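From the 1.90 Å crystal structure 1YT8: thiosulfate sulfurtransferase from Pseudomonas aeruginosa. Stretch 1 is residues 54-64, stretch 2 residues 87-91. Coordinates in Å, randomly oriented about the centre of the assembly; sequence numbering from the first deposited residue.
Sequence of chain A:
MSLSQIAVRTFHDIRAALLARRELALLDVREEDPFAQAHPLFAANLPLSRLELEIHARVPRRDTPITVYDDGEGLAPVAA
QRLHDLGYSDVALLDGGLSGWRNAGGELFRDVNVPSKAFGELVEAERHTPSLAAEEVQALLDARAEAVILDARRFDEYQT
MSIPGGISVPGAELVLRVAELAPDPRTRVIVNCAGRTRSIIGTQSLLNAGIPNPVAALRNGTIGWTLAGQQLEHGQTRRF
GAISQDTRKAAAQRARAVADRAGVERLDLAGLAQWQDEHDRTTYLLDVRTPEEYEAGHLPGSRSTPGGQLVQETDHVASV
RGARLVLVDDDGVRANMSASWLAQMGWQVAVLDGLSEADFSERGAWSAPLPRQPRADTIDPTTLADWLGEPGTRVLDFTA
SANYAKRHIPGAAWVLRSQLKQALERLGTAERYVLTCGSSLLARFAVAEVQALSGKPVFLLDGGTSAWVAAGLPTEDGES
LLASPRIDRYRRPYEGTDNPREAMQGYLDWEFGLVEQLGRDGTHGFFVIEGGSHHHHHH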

# COMPACT_ATOMS: atom_id res chain seq x y z
N GLU A 54 6.29 -10.92 3.10
CA GLU A 54 5.42 -10.50 2.01
C GLU A 54 5.69 -11.08 0.63
O GLU A 54 4.82 -11.02 -0.24
N ILE A 55 6.87 -11.64 0.42
CA ILE A 55 7.23 -12.16 -0.89
C ILE A 55 6.26 -13.17 -1.51
O ILE A 55 5.94 -13.07 -2.69
N HIS A 56 5.76 -14.12 -0.72
CA HIS A 56 4.84 -15.11 -1.28
C HIS A 56 3.50 -14.54 -1.71
O HIS A 56 2.80 -15.14 -2.52
N ALA A 57 3.14 -13.38 -1.17
CA ALA A 57 1.88 -12.75 -1.54
C ALA A 57 2.08 -11.78 -2.70
O ALA A 57 1.25 -11.72 -3.61
N ARG A 58 3.17 -11.03 -2.68
CA ARG A 58 3.44 -10.05 -3.74
C ARG A 58 4.06 -10.64 -5.01
O ARG A 58 3.90 -10.08 -6.09
N VAL A 59 4.75 -11.76 -4.87
CA VAL A 59 5.37 -12.43 -6.01
C VAL A 59 5.14 -13.93 -5.81
O VAL A 59 6.07 -14.68 -5.53
N PRO A 60 3.88 -14.39 -5.97
CA PRO A 60 3.52 -15.80 -5.79
C PRO A 60 4.16 -16.82 -6.74
O PRO A 60 4.46 -17.94 -6.33
N ARG A 61 4.36 -16.44 -8.00
CA ARG A 61 4.96 -17.35 -8.98
C ARG A 61 6.45 -17.51 -8.69
O ARG A 61 7.22 -16.57 -8.86
N ARG A 62 6.84 -18.71 -8.27
CA ARG A 62 8.23 -18.97 -7.93
C ARG A 62 9.23 -18.77 -9.06
O ARG A 62 10.41 -18.53 -8.80
N ASP A 63 8.78 -18.85 -10.31
CA ASP A 63 9.70 -18.66 -11.43
C ASP A 63 9.54 -17.30 -12.11
O ASP A 63 9.90 -17.12 -13.27
N THR A 64 8.99 -16.33 -11.38
CA THR A 64 8.82 -14.97 -11.90
C THR A 64 10.21 -14.35 -12.01
O THR A 64 11.04 -14.52 -11.11
N GLY A 87 13.00 -20.68 -2.61
CA GLY A 87 12.45 -21.39 -3.75
C GLY A 87 12.29 -20.62 -5.06
O GLY A 87 11.79 -21.17 -6.03
N TYR A 88 12.69 -19.35 -5.09
CA TYR A 88 12.57 -18.57 -6.32
C TYR A 88 13.70 -18.94 -7.28
O TYR A 88 14.88 -18.80 -6.96
N SER A 89 13.32 -19.42 -8.46
CA SER A 89 14.25 -19.90 -9.48
C SER A 89 14.84 -18.94 -10.51
O SER A 89 15.73 -19.32 -11.26
N ASP A 90 14.34 -17.70 -10.56
CA ASP A 90 14.85 -16.74 -11.54
C ASP A 90 15.12 -15.41 -10.86
O ASP A 90 14.39 -14.44 -11.05
N VAL A 91 16.19 -15.37 -10.07
CA VAL A 91 16.56 -14.17 -9.34
C VAL A 91 17.82 -13.53 -9.91
O VAL A 91 18.77 -14.23 -10.28

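This is a contact built around one buried tyrosine, whose ring lies among aliphatic side chains while its hydroxyl ties into a helix end, with a backbone bond and two waters extending the join. Tyr-88 leaves its backbone sideways, but chi1 near -72° (m) brings the end of the side chain nearer the first stretch. There Tyr-88 OH accepts from His-56 ND1 (2.9 Å) and donates to Val-59 O (2.8 Å), just past the helix; a phenol can do both, so the buried hydroxyl is satisfied. His-56, also m, brings its ring edge to this oxygen.

Ile-55 and Val-59, both t at chi1, point toward the second stretch and supply apolar surface: Ile-55 CG1 lies 3.6 Å from Tyr-88 CE2, and Val-59 CG1 4.1 Å from Tyr-88 CE1. The long chain of Arg-62 (m, m, t) covers one ring face, its CD 3.9 Å from the Tyr-88 ring centroid, while its NH1 makes a weak hydrogen bond to Pro-60 O (2.7 Å).

Beyond the ring, Ser-89 N donates to Arg-62 O (3.1 Å), and Ser-89 OG (chi1 p) packs 3.4 Å from Asp-63 CB. One water donates to Arg-62 O and Thr-64 O and accepts from Asp-90 N. Asp-90, t and pointing toward the first stretch, offers OD2 to a second water, which also donates to Asp-63 O.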

# COMPACT_ATOMS: atom_id res chain seq x y z
CB GLU A 54 5.45 -8.97 1.89
CG GLU A 54 4.99 -8.23 3.13
CD GLU A 54 5.03 -6.72 2.97
OE1 GLU A 54 5.33 -6.24 1.85
OE2 GLU A 54 4.76 -6.00 3.95
CB ILE A 55 8.67 -12.76 -0.88
CG1 ILE A 55 9.15 -12.99 -2.31
CG2 ILE A 55 8.70 -14.06 -0.07
CD1 ILE A 55 9.38 -11.70 -3.10
CB HIS A 56 4.63 -16.26 -0.29
CG HIS A 56 5.84 -17.14 -0.13
ND1 HIS A 56 6.77 -17.29 -1.13
CD2 HIS A 56 6.24 -17.92 0.89
CE1 HIS A 56 7.71 -18.13 -0.73
NE2 HIS A 56 7.41 -18.53 0.50
CB ALA A 57 1.29 -12.00 -0.33
CB ARG A 58 4.32 -8.92 -3.17
CG ARG A 58 3.66 -8.21 -2.00
CD ARG A 58 4.55 -7.17 -1.36
NE ARG A 58 4.78 -6.01 -2.22
CZ ARG A 58 5.50 -4.96 -1.86
NH1 ARG A 58 6.05 -4.93 -0.66
NH2 ARG A 58 5.67 -3.95 -2.70
CB VAL A 59 6.90 -12.15 -6.09
CG1 VAL A 59 7.47 -12.73 -7.39
CG2 VAL A 59 7.17 -10.66 -6.02
CB PRO A 60 1.99 -15.77 -5.91
CG PRO A 60 1.75 -14.66 -6.87
CD PRO A 60 2.71 -13.59 -6.37
CB ARG A 61 4.78 -16.81 -10.40
CG ARG A 61 3.87 -17.63 -11.29
CD ARG A 61 4.47 -17.74 -12.69
NE ARG A 61 4.87 -16.44 -13.22
CZ ARG A 61 5.67 -16.28 -14.27
NH1 ARG A 61 6.15 -17.34 -14.90
NH2 ARG A 61 5.99 -15.07 -14.69
CB ARG A 62 8.37 -20.38 -7.34
CG ARG A 62 7.54 -20.62 -6.08
CD ARG A 62 7.93 -19.68 -4.94
NE ARG A 62 7.33 -20.08 -3.66
CZ ARG A 62 6.08 -19.81 -3.29
NH1 ARG A 62 5.26 -19.14 -4.08
NH2 ARG A 62 5.64 -20.24 -2.11
CB ASP A 63 9.55 -19.81 -12.44
CG ASP A 63 8.25 -19.76 -13.22
OD1 ASP A 63 7.23 -19.31 -12.66
OD2 ASP A 63 8.25 -20.18 -14.40
CB THR A 64 8.01 -14.07 -10.94
OG1 THR A 64 6.69 -14.60 -10.76
CG2 THR A 64 7.91 -12.65 -11.50
CB TYR A 88 12.55 -17.08 -5.99
CG TYR A 88 11.25 -16.68 -5.33
CD1 TYR A 88 10.11 -16.42 -6.10
CD2 TYR A 88 11.13 -16.64 -3.94
CE1 TYR A 88 8.88 -16.13 -5.51
CE2 TYR A 88 9.90 -16.36 -3.33
CZ TYR A 88 8.78 -16.10 -4.12
OH TYR A 88 7.57 -15.83 -3.53
CB SER A 89 13.60 -21.06 -10.23
OG SER A 89 12.41 -20.62 -10.87
CB ASP A 90 13.83 -16.56 -12.68
CG ASP A 90 14.38 -15.75 -13.85
OD1 ASP A 90 15.56 -15.34 -13.82
OD2 ASP A 90 13.62 -15.52 -14.81
CB VAL A 91 16.79 -14.49 -7.85
CG1 VAL A 91 17.02 -13.20 -7.08
CG2 VAL A 91 15.60 -15.24 -7.29
O HOH W 1 12.20 -16.34 -9.40
O HOH W 2 11.66 -17.24 -15.42